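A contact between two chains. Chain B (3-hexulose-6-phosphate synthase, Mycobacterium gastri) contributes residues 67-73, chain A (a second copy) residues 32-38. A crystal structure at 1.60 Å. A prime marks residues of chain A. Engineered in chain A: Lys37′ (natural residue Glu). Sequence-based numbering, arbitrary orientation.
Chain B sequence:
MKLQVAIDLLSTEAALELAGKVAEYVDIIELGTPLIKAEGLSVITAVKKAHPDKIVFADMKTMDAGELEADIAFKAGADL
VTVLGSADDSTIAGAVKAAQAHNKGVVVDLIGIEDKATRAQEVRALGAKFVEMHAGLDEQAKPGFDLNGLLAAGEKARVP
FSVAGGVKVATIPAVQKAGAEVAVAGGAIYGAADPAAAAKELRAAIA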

ATOM      1  N   GLU B  67      11.774   3.306   5.425  1.00 10.85           N
ATOM      2  CA  GLU B  67      12.123   3.564   6.813  1.00 12.71           C
ATOM      3  C   GLU B  67      10.982   4.249   7.571  1.00 11.21           C
ATOM      4  O   GLU B  67      10.693   3.898   8.714  1.00 12.61           O
ATOM      5  CB  GLU B  67      13.401   4.406   6.881  1.00 11.64           C
ATOM      6  CG  GLU B  67      13.975   4.539   8.283  1.00 13.82           C
ATOM      7  CD  GLU B  67      15.355   5.180   8.304  1.00 15.22           C
ATOM      8  OE1 GLU B  67      15.894   5.382   9.412  1.00 15.79           O
ATOM      9  OE2 GLU B  67      15.903   5.478   7.222  1.00 16.24           O
ATOM     10  N   LEU B  68      10.325   5.208   6.930  1.00 12.31           N
ATOM     11  CA  LEU B  68       9.217   5.931   7.554  1.00 11.23           C
ATOM     12  C   LEU B  68       8.043   5.030   7.933  1.00 12.43           C
ATOM     13  O   LEU B  68       7.592   5.039   9.080  1.00 11.55           O
ATOM     14  CB  LEU B  68       8.713   7.035   6.621  1.00 13.74           C
ATOM     15  CG  LEU B  68       7.468   7.791   7.094  1.00 13.57           C
ATOM     16  CD1 LEU B  68       7.773   8.524   8.386  1.00 15.66           C
ATOM     17  CD2 LEU B  68       7.020   8.765   6.017  1.00 16.25           C
ATOM     18  N   GLU B  69       7.538   4.256   6.977  1.00 11.31           N
ATOM     19  CA  GLU B  69       6.403   3.384   7.266  1.00 10.45           C
ATOM     20  C   GLU B  69       6.743   2.311   8.289  1.00 10.23           C
ATOM     21  O   GLU B  69       5.919   1.988   9.145  1.00 10.06           O
ATOM     22  CB  GLU B  69       5.863   2.749   5.978  1.00  9.92           C
ATOM     23  CG  GLU B  69       5.245   3.777   5.035  1.00 11.34           C
ATOM     24  CD  GLU B  69       4.161   3.204   4.136  1.00 10.30           C
ATOM     25  OE1 GLU B  69       3.837   2.003   4.264  1.00  9.59           O
ATOM     26  OE2 GLU B  69       3.629   3.968   3.298  1.00 12.96           O
ATOM     27  N   ALA B  70       7.948   1.760   8.205  1.00 10.51           N
ATOM     28  CA  ALA B  70       8.364   0.740   9.161  1.00 10.53           C
ATOM     29  C   ALA B  70       8.409   1.388  10.544  1.00 12.61           C
ATOM     30  O   ALA B  70       7.883   0.840  11.513  1.00 12.48           O
ATOM     31  CB  ALA B  70       9.736   0.192   8.785  1.00 12.14           C
ATOM     32  N   ASP B  71       9.030   2.566  10.622  1.00 12.69           N
ATOM     33  CA  ASP B  71       9.139   3.304  11.880  1.00 14.67           C
ATOM     34  C   ASP B  71       7.807   3.499  12.586  1.00 13.14           C
ATOM     35  O   ASP B  71       7.657   3.140  13.751  1.00 13.79           O
ATOM     36  CB  ASP B  71       9.740   4.695  11.657  1.00 15.46           C
ATOM     37  CG  ASP B  71      11.251   4.691  11.637  1.00 20.86           C
ATOM     38  OD1 ASP B  71      11.861   3.698  12.085  1.00 21.71           O
ATOM     39  OD2 ASP B  71      11.830   5.706  11.184  1.00 22.48           O
ATOM     40  N   ILE B  72       6.844   4.086  11.887  1.00 13.20           N
ATOM     41  CA  ILE B  72       5.552   4.351  12.501  1.00 12.16           C
ATOM     42  C   ILE B  72       4.780   3.093  12.888  1.00 12.68           C
ATOM     43  O   ILE B  72       4.046   3.095  13.878  1.00 13.17           O
ATOM     44  CB  ILE B  72       4.687   5.274  11.604  1.00 14.52           C
ATOM     45  CG1 ILE B  72       4.393   4.611  10.259  1.00 14.44           C
ATOM     46  CG2 ILE B  72       5.420   6.589  11.376  1.00 14.11           C
ATOM     47  CD1 ILE B  72       3.544   5.476   9.343  1.00 16.69           C
ATOM     48  N   ALA B  73       4.952   2.016  12.126  1.00 11.02           N
ATOM     49  CA  ALA B  73       4.267   0.768  12.446  1.00 10.93           C
ATOM     50  C   ALA B  73       4.886   0.143  13.701  1.00 11.80           C
ATOM     51  O   ALA B  73       4.173  -0.334  14.581  1.00 12.35           O
ATOM     52  CB  ALA B  73       4.351  -0.202  11.265  1.00 11.15           C
TER
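Chain A, residues 32-38: GTPLIKA

Chain A lays the first turns of a helix alongside a helix of chain B. Residues 67-73 of chain B are helical throughout, within a longer helix. In chain A, Gly32′ is at the N-cap position and residues 33-38 are helical. The two helices run in nearly the same direction, with an angle of 11° between their N-to-C directions. Their axes come no closer than 10.9 Å, so side chains must bridge the gap. In register, CA of Glu69 lies 6.6 Å from CA of Pro34′, and CA of Ile72 lies 7.8 Å from CA of Ala38′.

On chain B the contact is made by Leu68, Glu69 and Ile72, all with CA-to-CB bonds toward chain A. The spacing fits one face of a helix. Glu67, Ala70, Asp71 and Ala73 make no contact with the other stretch.

The main polar contact joins Glu69 to Lys37′. Lys37′ is an engineered residue; the natural sequence has Glu here. Its chi1 is m (-67°), and chi2, chi3 and chi4 are all t. The side chain is therefore fully extended beyond CB, which lets NZ reach Glu69. NZ of Lys37′ donates a hydrogen bond to OE1 of Glu69 at 2.8 Å, within a salt bridge. Glu69 has chi1 m (-66°) and chi2 t (-152°). Its chi3 of 3° sets the plane of the carboxylate so that OE1 meets the lysine while OE2 turns to the start of the chain A helix. There OE2 lies 3.8 Å from CG2 of Thr33′ and 4.3 Å from N of Pro34′. The latter is no hydrogen bond, as a proline nitrogen within a chain has no proton to give. Thr33′ has chi1 m (-52°); its OG1 is hydrogen-bonded elsewhere in the structure.

Pro34′ is the central apolar piece of chain A. Its ring has C-gamma endo pucker, and its position in the first turn suits a residue without an amide proton. CD2 of Leu68 packs at 4.2 Å from CB of Pro34′. Leu68 has chi1 t and chi2 p, a common leucine pair.

Ile72 has chi1 p (62°) and chi2 t (180°). The p well is uncommon for isoleucine in a helix. Here CD1 reaches to 4.5 Å from O of Pro34′, a loose contact. That oxygen already accepts a backbone hydrogen bond from N of Ala38′ at 2.9 Å. The CA-to-CB bond of Leu35′ points away from the chain B stretch, and its side chain makes no contact there.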

ATOM      1  N   GLY A  32      -1.621  11.731   1.496  1.00 10.13           N
ATOM      2  CA  GLY A  32      -0.592  10.739   1.248  1.00  9.69           C
ATOM      3  C   GLY A  32      -0.811   9.371   1.857  1.00 10.15           C
ATOM      4  O   GLY A  32      -1.592   9.201   2.791  1.00  9.86           O
ATOM      5  N   THR A  33      -0.098   8.390   1.319  1.00 10.38           N
ATOM      6  CA  THR A  33      -0.207   7.023   1.797  1.00 10.35           C
ATOM      7  C   THR A  33       0.135   6.900   3.285  1.00 11.44           C
ATOM      8  O   THR A  33      -0.588   6.253   4.038  1.00 11.74           O
ATOM      9  CB  THR A  33       0.690   6.092   0.965  1.00 11.33           C
ATOM     10  OG1 THR A  33       0.410   6.293  -0.428  1.00 10.53           O
ATOM     11  CG2 THR A  33       0.418   4.641   1.318  1.00 11.30           C
ATOM     12  N   PRO A  34       1.242   7.521   3.735  1.00 12.20           N
ATOM     13  CA  PRO A  34       1.570   7.409   5.161  1.00 13.18           C
ATOM     14  C   PRO A  34       0.510   8.065   6.050  1.00 10.65           C
ATOM     15  O   PRO A  34       0.257   7.614   7.165  1.00 12.25           O
ATOM     16  CB  PRO A  34       2.934   8.095   5.259  1.00 14.72           C
ATOM     17  CG  PRO A  34       2.887   9.104   4.152  1.00 16.83           C
ATOM     18  CD  PRO A  34       2.248   8.330   3.024  1.00 13.98           C
ATOM     19  N   LEU A  35      -0.112   9.127   5.546  1.00 11.29           N
ATOM     20  CA  LEU A  35      -1.151   9.835   6.291  1.00 10.32           C
ATOM     21  C   LEU A  35      -2.385   8.957   6.481  1.00 11.51           C
ATOM     22  O   LEU A  35      -2.976   8.909   7.565  1.00 10.94           O
ATOM     23  CB  LEU A  35      -1.544  11.117   5.553  1.00  9.99           C
ATOM     24  CG  LEU A  35      -2.650  11.973   6.181  1.00  8.17           C
ATOM     25  CD1 LEU A  35      -2.248  12.374   7.597  1.00  9.44           C
ATOM     26  CD2 LEU A  35      -2.888  13.219   5.333  1.00  9.20           C
ATOM     27  N   ILE A  36      -2.777   8.265   5.420  1.00 10.32           N
ATOM     28  CA  ILE A  36      -3.930   7.379   5.486  1.00  9.47           C
ATOM     29  C   ILE A  36      -3.635   6.198   6.410  1.00  9.30           C
ATOM     30  O   ILE A  36      -4.479   5.803   7.206  1.00  9.11           O
ATOM     31  CB  ILE A  36      -4.312   6.872   4.081  1.00  9.49           C
ATOM     32  CG1 ILE A  36      -4.838   8.048   3.246  1.00  9.39           C
ATOM     33  CG2 ILE A  36      -5.359   5.758   4.184  1.00  9.91           C
ATOM     34  CD1 ILE A  36      -5.111   7.711   1.801  1.00 10.59           C
ATOM     35  N   LYS A  37      -2.436   5.638   6.322  1.00  9.69           N
ATOM     36  CA  LYS A  37      -2.101   4.508   7.183  1.00  9.83           C
ATOM     37  C   LYS A  37      -1.993   4.950   8.639  1.00 11.24           C
ATOM     38  O   LYS A  37      -2.220   4.164   9.559  1.00 12.27           O
ATOM     39  CB  LYS A  37      -0.793   3.856   6.725  1.00  9.68           C
ATOM     40  CG  LYS A  37      -0.915   3.175   5.370  1.00  8.90           C
ATOM     41  CD  LYS A  37       0.386   2.539   4.911  1.00 10.04           C
ATOM     42  CE  LYS A  37       0.207   1.938   3.524  1.00 11.09           C
ATOM     43  NZ  LYS A  37       1.463   1.369   2.968  1.00 12.21           N
ATOM     44  N   ALA A  38      -1.670   6.221   8.844  1.00 11.16           N
ATOM     45  CA  ALA A  38      -1.528   6.750  10.191  1.00 12.23           C
ATOM     46  C   ALA A  38      -2.868   7.018  10.866  1.00 11.66           C
ATOM     47  O   ALA A  38      -3.092   6.604  12.008  1.00 12.07           O
ATOM     48  CB  ALA A  38      -0.706   8.038  10.153  1.00 12.04           C
TER